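Local coordinates for protein 4-alpha-glucanotransferase (Streptococcus agalactiae, PDB 6M6T) that is an amylomaltase of the TIM-barrel clan that holds glycan ligands in its pockets, at residues Q60-A64 and V221-E227; F82-D87 and K115-F120; R110-E114 and V184-H188; K164-R169 and R239-P243. One frame throughout, in Å; residues are numbered along the deposited sequence.

In the fold
All four contacts lie in or beside the long, mainly helical stretch of chain between barrel strands 43-45 and 212-217. Contact 1 joins a loop after the first strand to the loop and helix start after the second, next to bound AC1, and closes the loop in which contacts 2 and 3 are nested. Contacts 2 and 3, centres about 11 Å apart, share helix 105-122: residues 110-114 meet helix 182-208 and residues 115-120 meet loop 82-87, so this stretch packs on itself. Contact 4 crosses contact 1 along the chain and reaches the loop before strand 245-249; their centres are about 15 Å apart, and they touch through Ala-223 CB and Pro-243 CG (3.8 Å).

Contact 1. Residues Q60-A64 and V221-E227; sequences QSFSA and VSADSVE. With AC1 (4,6-dideoxy-4-{[(1S,4R,5S,6S)-4,5,6-trihydroxy-3-(hydroxymethyl)cyclohex-2-en-1-yl]amino}-alpha-D-glucopyranose), chain I.
This buried, mainly backbone-mediated contact joins a loop after strand 43-45 of the TIM barrel to the loop and helix start after strand 212-217, beside a glycan pocket. Residues 60 and 61 are extended, Phe-62 turns to helical angles (-58/-23), Ser-63 is extended again and Ala-64 returns to the helical region. The CA atoms of Gln-60 and Ser-222 lie 4.4 Å apart, those of Phe-62 and Ser-225 4.3 Å. Val-226 N donates to Phe-62 O at 3.0 Å, and Ser-222 N makes a weak bond to Ser-61 O at 3.5 Å. Between them, Phe-62 CA approaches Asp-224 O at 3.5 Å in a CA-H...O contact. The Phe-62 ring (chi1 m) presents its edge to the same oxygen, CD1 to Asp-224 O 3.2 Å. Two serines shape segment 221-227: Ser-222 OG accepts from Asp-224 N (3.1 Å), an ST turn, and Ser-225 OG accepts from Glu-227 N (2.7 Å) as N-cap of helix 226-230. Asp-224 turns its carboxylate to Lys-150 and Leu-158 N. Glu-227 OE1 takes a weak bond from Ala-64 N (3.5 Å), while Ala-64 CB meets Val-221 CG1 at 3.8 Å. Gln-60, all trans to CD, packs CG on Ser-222 CB (3.3 Å) and brings OE1 within 3.1 Å of AC1 C6. One good backbone bond, helped by weaker contacts, thus fits the observed register, leaving the amide of Gln-60 on the ligand side.

Contact 2. Residues F82-D87 and K115-F120; sequences FISKDD and KAVKNF
This is loop-on-helix packing: the loop after helix 74-78 folds back on helix 105-122, and residues 82-87, without regular structure, meet residues 115-120 at two ends, Phe-82/Ile-83 and Asp-87. The closest CA approach is Phe-82 to Ala-116 at 5.0 Å. The large bump is Phe-82 (chi1 m), which passes the small Ala-116, CB to CB 4.4 Å, and reaches Phe-120 one turn on. Phe-120 (chi1 t, chi2 81°) sets CB over the Phe-82 face in a CH-pi contact, 4.3 Å from the centroid, and turns its own edge to that face: an offset edge-to-face pair, centroids 5.7 Å apart, planes at 86°. Ile-83 CG2 fills the hollow between Ala-116 CB and Lys-115 CG, 3.9 Å from each. Asn-119 ND2 donates to Phe-82 O, a very short 2.5 Å. Asp-87 bends back, OD2 accepting from Ser-84 N (3.3 Å) and OD1 forming a salt bridge to Lys-115 NZ (3.6 Å). Leu-77 of helix 74-78 packs against Phe-82, Ile-83 and Ala-116, while Phe-120 also meets Val-190 and Tyr-193 of helix 182-208.

Contact 3. Residues R110-E114 and V184-H188; sequences RPVLE and VIKYH
Helical residues 184-188 cross helical residues 110-114 almost perpendicularly, at a signed angle of 88°, with the short axes 11.8 Å apart at closest approach. Segment 110-114 is kinked at Pro-111 and Val-112, whose N atoms lack a bond to the turn before; Glu-114 N bonds to Arg-110 O at 2.9 Å. Val-184 comes first, its CG2 4.1 Å from Arg-110 NH2, near the guanidinium plane. Tyr-187 points toward the other helix with chi1 t and chi2 -89° and contributes the largest share of the buried surface; its CA is 7.0 Å from that of Glu-114. Arg-110 (chi1 t, chi2 p) lays its guanidinium over the ring, CZ 4.2 Å from the centroid and 26° off the normal, a cation-pi interaction. Glu-114 OE2 forms a salt bridge to Arg-110 NE at 2.5 Å, both atoms lying over one face of the Tyr-187 ring where helix 105-122 meets helix 182-208, which precedes barrel strand 212-217. At the hydroxyl end Leu-113 CB is 3.5 Å from Tyr-187 OH; nearer the root of the ring, Glu-114 CG is 3.8 Å from Tyr-187 CD2. His-188 follows; its NE2, 4.2 Å from Arg-110 NH2, hydrogen-bonds to Glu-151, also a weak, long ion-pair partner of Arg-110.

Contact 4. Residues K164-R169 and R239-P243; sequences KAIIRR and RDKQP
Each segment holds a non-glycine residue with positive phi, Arg-169 (47/61) just beyond a helix end and Lys-241 (57/37) in the opposing loop, so both segments turn through left-handed backbone conformations. Lys-241 points toward segment 164-169 with chi2, chi3 and chi4 all trans, and this outstretched chain brings NZ to Ile-167 O, a hydrogen bond of 2.9 Å. NZ also bonds to Trp-229 O, and it stands 3.5 Å from Arg-168 CA. The short helix 164-167 is closed by a Schellman motif, with Arg-169 as its C-prime residue: Arg-169 N bonds to Ile-166 O at 3.2 Å, and Glu-170 N reaches back to Ala-165 O. The lysine ammonium thus meets a carbonyl at the C-terminal end of this short helix and connects helix 164-167, between barrel strands 43-45 and 212-217, to the loop leading into strand 245-249. The nearest CA atoms are those of Ile-167 and Asp-240, 7.5 Å apart. Asp-240 OD1 forms a salt bridge with Arg-168 NH1 at 3.2 Å, at the edge of the guanidinium, near its plane, Arg-168 having chi1 p and chi2 and chi3 trans. The same oxygen is 3.8 Å from Lys-164 CG and 4.3 Å from Ile-167 CG2. Ile-167 CG2 also nears Lys-241 CD at 4.4 Å, while Arg-169 sends its guanidinium to Trp-229 in a cation-pi interaction.

Contact 1. Residues Q60-A64 and V221-E227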
loop_
_atom_site.group_PDB
_atom_site.type_symbol
_atom_site.label_atom_id
_atom_site.label_comp_id
_atom_site.label_asym_id
_atom_site.label_seq_id
_atom_site.Cartn_x
_atom_site.Cartn_y
_atom_site.Cartn_z
ATOM N N GLN A 60 -7.107 -1.762 4.538
ATOM C CA GLN A 60 -8.076 -2.066 5.599
ATOM C C GLN A 60 -7.338 -2.920 6.639
ATOM O O GLN A 60 -7.463 -4.147 6.677
ATOM C CB GLN A 60 -9.285 -2.802 5.023
ATOM C CG GLN A 60 -10.435 -3.021 5.957
ATOM C CD GLN A 60 -11.618 -3.606 5.235
ATOM O OE1 GLN A 60 -11.915 -3.205 4.112
ATOM N NE2 GLN A 60 -12.296 -4.567 5.863
ATOM N N SER A 61 -6.639 -2.252 7.557
ATOM C CA SER A 61 -5.530 -2.868 8.273
ATOM C C SER A 61 -5.731 -2.824 9.773
ATOM O O SER A 61 -6.241 -1.837 10.309
ATOM C CB SER A 61 -4.198 -2.177 7.936
ATOM O OG SER A 61 -3.527 -2.835 6.870
ATOM N N PHE A 62 -5.285 -3.890 10.439
ATOM C CA PHE A 62 -5.308 -3.959 11.892
ATOM C C PHE A 62 -4.526 -2.823 12.540
ATOM O O PHE A 62 -4.776 -2.507 13.708
ATOM C CB PHE A 62 -4.747 -5.308 12.371
ATOM C CG PHE A 62 -5.516 -6.512 11.880
ATOM C CD1 PHE A 62 -6.895 -6.464 11.729
ATOM C CD2 PHE A 62 -4.850 -7.692 11.559
ATOM C CE1 PHE A 62 -7.597 -7.576 11.257
ATOM C CE2 PHE A 62 -5.548 -8.809 11.092
ATOM C CZ PHE A 62 -6.923 -8.740 10.934
ATOM N N SER A 63 -3.573 -2.212 11.833
ATOM C CA SER A 63 -2.832 -1.083 12.391
ATOM C C SER A 63 -2.237 -0.271 11.257
ATOM O O SER A 63 -1.904 -0.808 10.197
ATOM C CB SER A 63 -1.712 -1.516 13.346
ATOM O OG SER A 63 -0.801 -0.450 13.627
ATOM N N ALA A 64 -2.094 1.030 11.501
ATOM C CA ALA A 64 -1.524 1.949 10.526
ATOM C C ALA A 64 -0.001 1.858 10.393
ATOM O O ALA A 64 0.561 2.572 9.554
ATOM C CB ALA A 64 -1.914 3.383 10.892
ATOM N N VAL A 221 -7.808 3.499 8.302
ATOM C CA VAL A 221 -7.572 2.183 8.848
ATOM C C VAL A 221 -8.906 1.444 8.862
ATOM O O VAL A 221 -9.953 2.007 8.553
ATOM C CB VAL A 221 -6.949 2.272 10.247
ATOM C CG1 VAL A 221 -5.653 3.037 10.176
ATOM C CG2 VAL A 221 -7.891 2.994 11.163
ATOM N N SER A 222 -8.872 0.148 9.182
ATOM C CA SER A 222 -10.110 -0.616 9.280
ATOM C C SER A 222 -10.776 -0.395 10.642
ATOM O O SER A 222 -10.130 0.007 11.618
ATOM C CB SER A 222 -9.849 -2.105 9.089
ATOM O OG SER A 222 -10.992 -2.859 9.443
ATOM N N ALA A 223 -12.085 -0.673 10.713
ATOM C CA ALA A 223 -12.750 -0.566 12.010
ATOM C C ALA A 223 -12.263 -1.616 12.992
ATOM O O ALA A 223 -12.521 -1.485 14.190
ATOM C CB ALA A 223 -14.270 -0.667 11.864
ATOM N N ASP A 224 -11.556 -2.634 12.509
ATOM C CA ASP A 224 -11.017 -3.721 13.325
ATOM C C ASP A 224 -9.529 -3.451 13.520
ATOM O O ASP A 224 -8.674 -4.030 12.856
ATOM C CB ASP A 224 -11.260 -5.052 12.625
ATOM C CG ASP A 224 -11.131 -6.232 13.548
ATOM O OD1 ASP A 224 -11.189 -6.031 14.781
ATOM O OD2 ASP A 224 -10.973 -7.368 13.038
ATOM N N SER A 225 -9.225 -2.580 14.479
ATOM C CA SER A 225 -7.942 -1.889 14.522
ATOM C C SER A 225 -7.529 -1.576 15.953
ATOM O O SER A 225 -8.380 -1.300 16.802
ATOM C CB SER A 225 -8.020 -0.586 13.709
ATOM O OG SER A 225 -7.175 0.418 14.245
ATOM N N VAL A 226 -6.216 -1.602 16.204
ATOM C CA VAL A 226 -5.684 -1.187 17.492
ATOM C C VAL A 226 -5.915 0.297 17.730
ATOM O O VAL A 226 -5.853 0.757 18.876
ATOM C CB VAL A 226 -4.186 -1.547 17.584
ATOM C CG1 VAL A 226 -3.354 -0.694 16.646
ATOM C CG2 VAL A 226 -3.688 -1.392 19.000
ATOM N N GLU A 227 -6.207 1.063 16.679
ATOM C CA GLU A 227 -6.433 2.497 16.851
ATOM C C GLU A 227 -7.868 2.786 17.289
ATOM O O GLU A 227 -8.099 3.627 18.167
ATOM C CB GLU A 227 -6.095 3.244 15.552
ATOM C CG GLU A 227 -4.620 3.639 15.422
ATOM C CD GLU A 227 -3.755 2.535 14.816
ATOM O OE1 GLU A 227 -4.300 1.677 14.080
ATOM O OE2 GLU A 227 -2.528 2.533 15.070
HETATM C C1 AC1 I . -9.640 -0.420 -1.578
HETATM O O2 AC1 I . -10.983 -0.696 -3.623
HETATM C C2 AC1 I . -10.628 -1.303 -2.366
HETATM C C4A AC1 I . -15.594 -4.441 2.068
HETATM C C3 AC1 I . -11.877 -1.589 -1.583
HETATM O O3 AC1 I . -12.656 -2.436 -2.413
HETATM C C4 AC1 I . -11.496 -2.268 -0.246
HETATM N N4A AC1 I . -12.619 -2.747 0.617
HETATM C C5 AC1 I . -10.670 -1.227 0.489
HETATM O O5 AC1 I . -9.448 -0.984 -0.242
HETATM C C6 AC1 I . -10.336 -1.740 1.887
HETATM C C1B AC1 I . -13.106 -4.144 0.445
HETATM C C2B AC1 I . -14.515 -4.065 -0.117
HETATM O O2B AC1 I . -14.526 -3.283 -1.315
HETATM C C3B AC1 I . -15.401 -3.403 0.950
HETATM O O3B AC1 I . -16.674 -3.009 0.393
HETATM O O4 AC1 I . -16.340 -3.910 3.204
HETATM C C5B AC1 I . -14.353 -4.980 2.464
HETATM C C7B AC1 I . -13.177 -4.857 1.670
HETATM C C6B AC1 I . -14.365 -5.767 3.798
HETATM O O6B AC1 I . -15.535 -5.419 4.571
#

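Contact 2. Residues F82-D87 and K115-F120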
loop_
_atom_site.group_PDB
_atom_site.type_symbol
_atom_site.label_atom_id
_atom_site.label_comp_id
_atom_site.label_asym_id
_atom_site.label_seq_id
_atom_site.Cartn_x
_atom_site.Cartn_y
_atom_site.Cartn_z
ATOM N N PHE A 82 18.019 -19.052 13.699
ATOM C CA PHE A 82 16.722 -19.030 14.371
ATOM C C PHE A 82 15.839 -20.198 13.964
ATOM O O PHE A 82 15.287 -20.886 14.821
ATOM C CB PHE A 82 16.008 -17.714 14.060
ATOM C CG PHE A 82 16.647 -16.516 14.696
ATOM C CD1 PHE A 82 17.517 -16.669 15.771
ATOM C CD2 PHE A 82 16.368 -15.231 14.226
ATOM C CE1 PHE A 82 18.098 -15.570 16.368
ATOM C CE2 PHE A 82 16.944 -14.119 14.818
ATOM C CZ PHE A 82 17.813 -14.288 15.891
ATOM N N ILE A 83 15.683 -20.423 12.663
ATOM C CA ILE A 83 15.130 -21.674 12.163
ATOM C C ILE A 83 16.201 -22.376 11.335
ATOM O O ILE A 83 17.299 -21.840 11.129
ATOM C CB ILE A 83 13.846 -21.443 11.335
ATOM C CG1 ILE A 83 13.931 -20.152 10.513
ATOM C CG2 ILE A 83 12.632 -21.399 12.231
ATOM C CD1 ILE A 83 12.856 -20.036 9.443
ATOM N N SER A 84 15.892 -23.586 10.884
ATOM C CA SER A 84 16.576 -24.283 9.805
ATOM C C SER A 84 15.591 -24.423 8.645
ATOM O O SER A 84 14.436 -24.002 8.739
ATOM C CB SER A 84 17.101 -25.646 10.270
ATOM O OG SER A 84 16.233 -26.695 9.874
ATOM N N LYS A 85 16.045 -25.010 7.532
ATOM C CA LYS A 85 15.180 -25.126 6.359
ATOM C C LYS A 85 14.498 -26.481 6.225
ATOM O O LYS A 85 13.651 -26.633 5.337
ATOM C CB LYS A 85 15.948 -24.747 5.057
ATOM C CG LYS A 85 17.093 -25.589 4.579
ATOM C CD LYS A 85 17.694 -24.921 3.321
ATOM C CE LYS A 85 17.909 -23.434 3.543
ATOM N NZ LYS A 85 18.655 -22.822 2.417
ATOM N N ASP A 86 14.848 -27.463 7.068
ATOM C CA ASP A 86 13.949 -28.626 7.164
ATOM C C ASP A 86 12.619 -28.278 7.921
ATOM O O ASP A 86 11.787 -29.143 8.263
ATOM C CB ASP A 86 14.675 -29.805 7.826
ATOM C CG ASP A 86 15.184 -30.851 6.804
ATOM O OD1 ASP A 86 14.626 -30.941 5.686
ATOM O OD2 ASP A 86 16.136 -31.605 7.118
ATOM N N ASP A 87 12.454 -26.973 8.161
ATOM C CA ASP A 87 11.257 -26.391 8.746
ATOM C C ASP A 87 10.308 -25.806 7.706
ATOM O O ASP A 87 9.105 -25.701 7.973
ATOM C CB ASP A 87 11.654 -25.295 9.742
ATOM C CG ASP A 87 12.432 -25.840 10.939
ATOM O OD1 ASP A 87 12.443 -27.081 11.136
ATOM O OD2 ASP A 87 13.040 -25.033 11.679
ATOM N N LYS A 115 8.355 -21.074 15.759
ATOM C CA LYS A 115 9.658 -21.696 16.003
ATOM C C LYS A 115 10.771 -20.641 16.025
ATOM O O LYS A 115 11.622 -20.631 16.932
ATOM C CB LYS A 115 9.904 -22.792 14.945
ATOM C CG LYS A 115 11.163 -23.650 15.119
ATOM C CD LYS A 115 11.032 -24.799 16.144
ATOM C CE LYS A 115 10.306 -26.035 15.594
ATOM N NZ LYS A 115 10.725 -26.420 14.213
ATOM N N ALA A 116 10.740 -19.703 15.068
ATOM C CA ALA A 116 11.769 -18.664 15.018
ATOM C C ALA A 116 11.698 -17.721 16.218
ATOM O O ALA A 116 12.735 -17.291 16.735
ATOM C CB ALA A 116 11.656 -17.873 13.718
ATOM N N VAL A 117 10.492 -17.368 16.671
ATOM C CA VAL A 117 10.365 -16.464 17.814
ATOM C C VAL A 117 10.802 -17.154 19.108
ATOM O O VAL A 117 11.473 -16.545 19.960
ATOM C CB VAL A 117 8.924 -15.926 17.896
ATOM C CG1 VAL A 117 8.698 -15.165 19.200
ATOM C CG2 VAL A 117 8.612 -15.039 16.680
ATOM N N LYS A 118 10.451 -18.442 19.261
ATOM C CA LYS A 118 10.921 -19.256 20.387
ATOM C C LYS A 118 12.439 -19.344 20.417
ATOM O O LYS A 118 13.047 -19.262 21.492
ATOM C CB LYS A 118 10.313 -20.664 20.309
ATOM C CG LYS A 118 10.872 -21.695 21.304
ATOM C CD LYS A 118 10.090 -23.040 21.251
ATOM C CE LYS A 118 9.152 -23.250 22.470
ATOM N NZ LYS A 118 7.869 -22.451 22.436
ATOM N N ASN A 119 13.073 -19.511 19.243
ATOM C CA ASN A 119 14.534 -19.580 19.208
ATOM C C ASN A 119 15.177 -18.214 19.389
ATOM O O ASN A 119 16.264 -18.125 19.971
ATOM C CB ASN A 119 15.024 -20.207 17.905
ATOM C CG ASN A 119 14.709 -21.682 17.818
ATOM O OD1 ASN A 119 14.930 -22.436 18.774
ATOM N ND2 ASN A 119 14.174 -22.108 16.673
ATOM N N PHE A 120 14.540 -17.142 18.895
ATOM C CA PHE A 120 15.085 -15.805 19.114
ATOM C C PHE A 120 15.087 -15.438 20.595
ATOM O O PHE A 120 16.037 -14.806 21.074
ATOM C CB PHE A 120 14.310 -14.749 18.327
ATOM C CG PHE A 120 14.582 -13.340 18.810
ATOM C CD1 PHE A 120 15.724 -12.661 18.401
ATOM C CD2 PHE A 120 13.727 -12.711 19.713
ATOM C CE1 PHE A 120 15.997 -11.377 18.859
ATOM C CE2 PHE A 120 14.002 -11.436 20.175
ATOM C CZ PHE A 120 15.142 -10.766 19.742
#

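Contact 3. Residues R110-E114 and V184-H188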
loop_
_atom_site.group_PDB
_atom_site.type_symbol
_atom_site.label_atom_id
_atom_site.label_comp_id
_atom_site.label_asym_id
_atom_site.label_seq_id
_atom_site.Cartn_x
_atom_site.Cartn_y
_atom_site.Cartn_z
ATOM N N ARG A 110 2.551 -20.159 10.431
ATOM C CA ARG A 110 2.529 -19.893 11.866
ATOM C C ARG A 110 3.438 -20.821 12.669
ATOM O O ARG A 110 4.201 -20.319 13.512
ATOM C CB ARG A 110 1.083 -19.924 12.370
ATOM C CG ARG A 110 0.917 -19.433 13.776
ATOM C CD ARG A 110 1.420 -18.024 13.889
ATOM N NE ARG A 110 1.327 -17.488 15.248
ATOM C CZ ARG A 110 0.205 -17.056 15.821
ATOM N NH1 ARG A 110 -0.955 -17.107 15.168
ATOM N NH2 ARG A 110 0.249 -16.585 17.061
ATOM N N PRO A 111 3.399 -22.156 12.501
ATOM C CA PRO A 111 4.445 -22.996 13.126
ATOM C C PRO A 111 5.862 -22.475 12.920
ATOM O O PRO A 111 6.664 -22.461 13.866
ATOM C CB PRO A 111 4.264 -24.356 12.431
ATOM C CG PRO A 111 3.338 -24.093 11.251
ATOM C CD PRO A 111 2.456 -22.978 11.729
ATOM N N VAL A 112 6.174 -22.023 11.699
ATOM C CA VAL A 112 7.526 -21.588 11.346
ATOM C C VAL A 112 7.907 -20.311 12.095
ATOM O O VAL A 112 8.994 -20.213 12.697
ATOM C CB VAL A 112 7.620 -21.375 9.826
ATOM C CG1 VAL A 112 9.049 -21.049 9.432
ATOM C CG2 VAL A 112 7.037 -22.572 9.068
ATOM N N LEU A 113 7.041 -19.291 12.018
ATOM C CA LEU A 113 7.304 -18.043 12.728
ATOM C C LEU A 113 7.389 -18.282 14.235
ATOM O O LEU A 113 8.237 -17.696 14.920
ATOM C CB LEU A 113 6.222 -17.002 12.389
ATOM C CG LEU A 113 6.196 -16.384 10.975
ATOM C CD1 LEU A 113 4.836 -15.790 10.627
ATOM C CD2 LEU A 113 7.284 -15.340 10.799
ATOM N N GLU A 114 6.523 -19.145 14.770
ATOM C CA GLU A 114 6.575 -19.437 16.195
ATOM C C GLU A 114 7.890 -20.115 16.575
ATOM O O GLU A 114 8.486 -19.782 17.608
ATOM C CB GLU A 114 5.378 -20.297 16.593
ATOM C CG GLU A 114 4.295 -19.532 17.351
ATOM C CD GLU A 114 2.889 -20.029 17.041
ATOM O OE1 GLU A 114 2.708 -21.241 16.786
ATOM O OE2 GLU A 114 1.967 -19.192 17.023
ATOM N N VAL A 184 1.773 -15.232 23.766
ATOM C CA VAL A 184 1.314 -14.927 22.420
ATOM C C VAL A 184 1.478 -13.448 22.107
ATOM O O VAL A 184 1.560 -13.071 20.936
ATOM C CB VAL A 184 -0.145 -15.382 22.236
ATOM C CG1 VAL A 184 -1.043 -14.693 23.240
ATOM C CG2 VAL A 184 -0.611 -15.127 20.804
ATOM N N ILE A 185 1.511 -12.589 23.125
ATOM C CA ILE A 185 1.809 -11.183 22.878
ATOM C C ILE A 185 3.267 -11.026 22.473
ATOM O O ILE A 185 3.589 -10.384 21.458
ATOM C CB ILE A 185 1.481 -10.327 24.116
ATOM C CG1 ILE A 185 -0.016 -10.294 24.403
ATOM C CG2 ILE A 185 1.976 -8.888 23.931
ATOM C CD1 ILE A 185 -0.329 -9.669 25.759
ATOM N N LYS A 186 4.172 -11.600 23.274
ATOM C CA LYS A 186 5.590 -11.541 22.930
ATOM C C LYS A 186 5.843 -12.092 21.529
ATOM O O LYS A 186 6.719 -11.590 20.816
ATOM C CB LYS A 186 6.422 -12.299 23.966
ATOM C CG LYS A 186 7.905 -11.994 23.922
ATOM C CD LYS A 186 8.498 -11.785 25.318
ATOM C CE LYS A 186 8.231 -10.387 25.866
ATOM N NZ LYS A 186 8.634 -9.319 24.915
ATOM N N TYR A 187 5.072 -13.101 21.108
ATOM C CA TYR A 187 5.191 -13.576 19.734
ATOM C C TYR A 187 5.046 -12.427 18.735
ATOM O O TYR A 187 5.876 -12.263 17.830
ATOM C CB TYR A 187 4.156 -14.670 19.449
ATOM C CG TYR A 187 3.979 -14.887 17.975
ATOM C CD1 TYR A 187 3.036 -14.149 17.246
ATOM C CD2 TYR A 187 4.790 -15.785 17.287
ATOM C CE1 TYR A 187 2.894 -14.305 15.879
ATOM C CE2 TYR A 187 4.656 -15.953 15.906
ATOM C CZ TYR A 187 3.704 -15.213 15.209
ATOM O OH TYR A 187 3.550 -15.367 13.846
ATOM N N HIS A 188 3.980 -11.627 18.878
ATOM C CA HIS A 188 3.675 -10.597 17.887
ATOM C C HIS A 188 4.645 -9.436 17.970
ATOM O O HIS A 188 4.969 -8.822 16.941
ATOM C CB HIS A 188 2.257 -10.082 18.070
ATOM C CG HIS A 188 1.199 -11.043 17.625
ATOM N ND1 HIS A 188 0.886 -11.246 16.296
ATOM C CD2 HIS A 188 0.364 -11.840 18.335
ATOM C CE1 HIS A 188 -0.092 -12.131 16.209
ATOM N NE2 HIS A 188 -0.429 -12.506 17.431
#

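Contact 4. Residues K164-R169 and R239-P243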
loop_
_atom_site.group_PDB
_atom_site.type_symbol
_atom_site.label_atom_id
_atom_site.label_comp_id
_atom_site.label_asym_id
_atom_site.label_seq_id
_atom_site.Cartn_x
_atom_site.Cartn_y
_atom_site.Cartn_z
ATOM N N LYS A 164 -17.169 -7.227 26.980
ATOM C CA LYS A 164 -17.313 -5.785 26.838
ATOM C C LYS A 164 -16.303 -5.007 27.682
ATOM O O LYS A 164 -15.940 -3.882 27.320
ATOM C CB LYS A 164 -18.751 -5.387 27.193
ATOM C CG LYS A 164 -19.705 -5.362 25.986
ATOM C CD LYS A 164 -20.606 -6.595 25.946
ATOM C CE LYS A 164 -21.071 -6.912 24.524
ATOM N NZ LYS A 164 -21.888 -8.167 24.454
ATOM N N ALA A 165 -15.826 -5.579 28.786
ATOM C CA ALA A 165 -14.795 -4.908 29.573
ATOM C C ALA A 165 -13.524 -4.719 28.755
ATOM O O ALA A 165 -12.928 -3.635 28.751
ATOM C CB ALA A 165 -14.497 -5.706 30.843
ATOM N N ILE A 166 -13.094 -5.775 28.058
ATOM C CA ILE A 166 -11.866 -5.674 27.278
ATOM C C ILE A 166 -12.090 -4.821 26.037
ATOM O O ILE A 166 -11.165 -4.160 25.559
ATOM C CB ILE A 166 -11.309 -7.074 26.927
ATOM C CG1 ILE A 166 -9.802 -7.000 26.705
ATOM C CG2 ILE A 166 -11.961 -7.652 25.686
ATOM C CD1 ILE A 166 -9.036 -6.424 27.861
ATOM N N ILE A 167 -13.319 -4.780 25.520
ATOM C CA ILE A 167 -13.572 -3.986 24.325
ATOM C C ILE A 167 -13.326 -2.503 24.593
ATOM O O ILE A 167 -12.846 -1.773 23.716
ATOM C CB ILE A 167 -14.996 -4.268 23.810
ATOM C CG1 ILE A 167 -14.960 -5.445 22.829
ATOM C CG2 ILE A 167 -15.609 -3.028 23.189
ATOM C CD1 ILE A 167 -16.313 -5.986 22.458
ATOM N N ARG A 168 -13.600 -2.038 25.804
ATOM C CA ARG A 168 -13.341 -0.649 26.157
ATOM C C ARG A 168 -12.244 -0.523 27.212
ATOM O O ARG A 168 -12.248 0.423 28.003
ATOM C CB ARG A 168 -14.623 0.036 26.624
ATOM C CG ARG A 168 -15.525 -0.870 27.422
ATOM C CD ARG A 168 -16.807 -0.179 27.803
ATOM N NE ARG A 168 -17.630 -1.048 28.632
ATOM C CZ ARG A 168 -18.422 -1.992 28.140
ATOM N NH1 ARG A 168 -18.478 -2.181 26.824
ATOM N NH2 ARG A 168 -19.147 -2.747 28.960
ATOM N N ARG A 169 -11.310 -1.476 27.230
ATOM C CA ARG A 169 -10.042 -1.382 27.963
ATOM C C ARG A 169 -10.217 -0.887 29.403
ATOM O O ARG A 169 -9.669 0.140 29.804
ATOM C CB ARG A 169 -9.048 -0.483 27.220
ATOM C CG ARG A 169 -9.352 -0.224 25.766
ATOM C CD ARG A 169 -8.271 0.637 25.165
ATOM N NE ARG A 169 -7.086 -0.167 24.894
ATOM C CZ ARG A 169 -5.972 -0.152 25.622
ATOM N NH1 ARG A 169 -5.878 0.655 26.677
ATOM N NH2 ARG A 169 -4.948 -0.941 25.289
ATOM N N ARG A 239 -20.663 3.697 21.950
ATOM C CA ARG A 239 -20.127 3.141 23.189
ATOM C C ARG A 239 -19.580 1.730 23.004
ATOM O O ARG A 239 -18.608 1.358 23.675
ATOM C CB ARG A 239 -21.201 3.149 24.274
ATOM C CG ARG A 239 -21.327 4.474 25.008
ATOM C CD ARG A 239 -22.709 4.641 25.652
ATOM N NE ARG A 239 -23.736 5.028 24.682
ATOM C CZ ARG A 239 -24.195 6.269 24.519
ATOM N NH1 ARG A 239 -23.715 7.262 25.261
ATOM N NH2 ARG A 239 -25.134 6.524 23.609
ATOM N N ASP A 240 -20.174 0.925 22.118
ATOM C CA ASP A 240 -19.610 -0.389 21.819
ATOM C C ASP A 240 -18.775 -0.376 20.531
ATOM O O ASP A 240 -18.702 -1.382 19.814
ATOM C CB ASP A 240 -20.707 -1.456 21.786
ATOM C CG ASP A 240 -20.717 -2.332 23.071
ATOM O OD1 ASP A 240 -19.753 -2.225 23.879
ATOM O OD2 ASP A 240 -21.676 -3.126 23.275
ATOM N N LYS A 241 -18.173 0.779 20.230
ATOM C CA LYS A 241 -17.091 0.953 19.254
ATOM C C LYS A 241 -17.451 0.472 17.847
ATOM O O LYS A 241 -16.600 -0.042 17.111
ATOM C CB LYS A 241 -15.802 0.292 19.744
ATOM C CG LYS A 241 -14.882 1.270 20.446
ATOM C CD LYS A 241 -13.865 0.599 21.360
ATOM C CE LYS A 241 -13.118 1.666 22.161
ATOM N NZ LYS A 241 -12.326 1.095 23.282
ATOM N N GLN A 242 -18.710 0.692 17.439
ATOM C CA GLN A 242 -19.053 0.386 16.062
ATOM C C GLN A 242 -19.251 1.668 15.265
ATOM O O GLN A 242 -19.701 2.690 15.800
ATOM C CB GLN A 242 -20.314 -0.476 15.973
ATOM C CG GLN A 242 -20.396 -1.459 17.117
ATOM C CD GLN A 242 -20.831 -2.832 16.677
ATOM O OE1 GLN A 242 -21.070 -3.072 15.486
ATOM N NE2 GLN A 242 -20.938 -3.749 17.637
ATOM N N PRO A 243 -18.901 1.644 13.981
ATOM C CA PRO A 243 -18.891 2.885 13.191
ATOM C C PRO A 243 -20.288 3.481 13.029
ATOM O O PRO A 243 -21.221 2.802 12.589
ATOM C CB PRO A 243 -18.303 2.439 11.846
ATOM C CG PRO A 243 -17.659 1.131 12.125
ATOM C CD PRO A 243 -18.413 0.491 13.212
#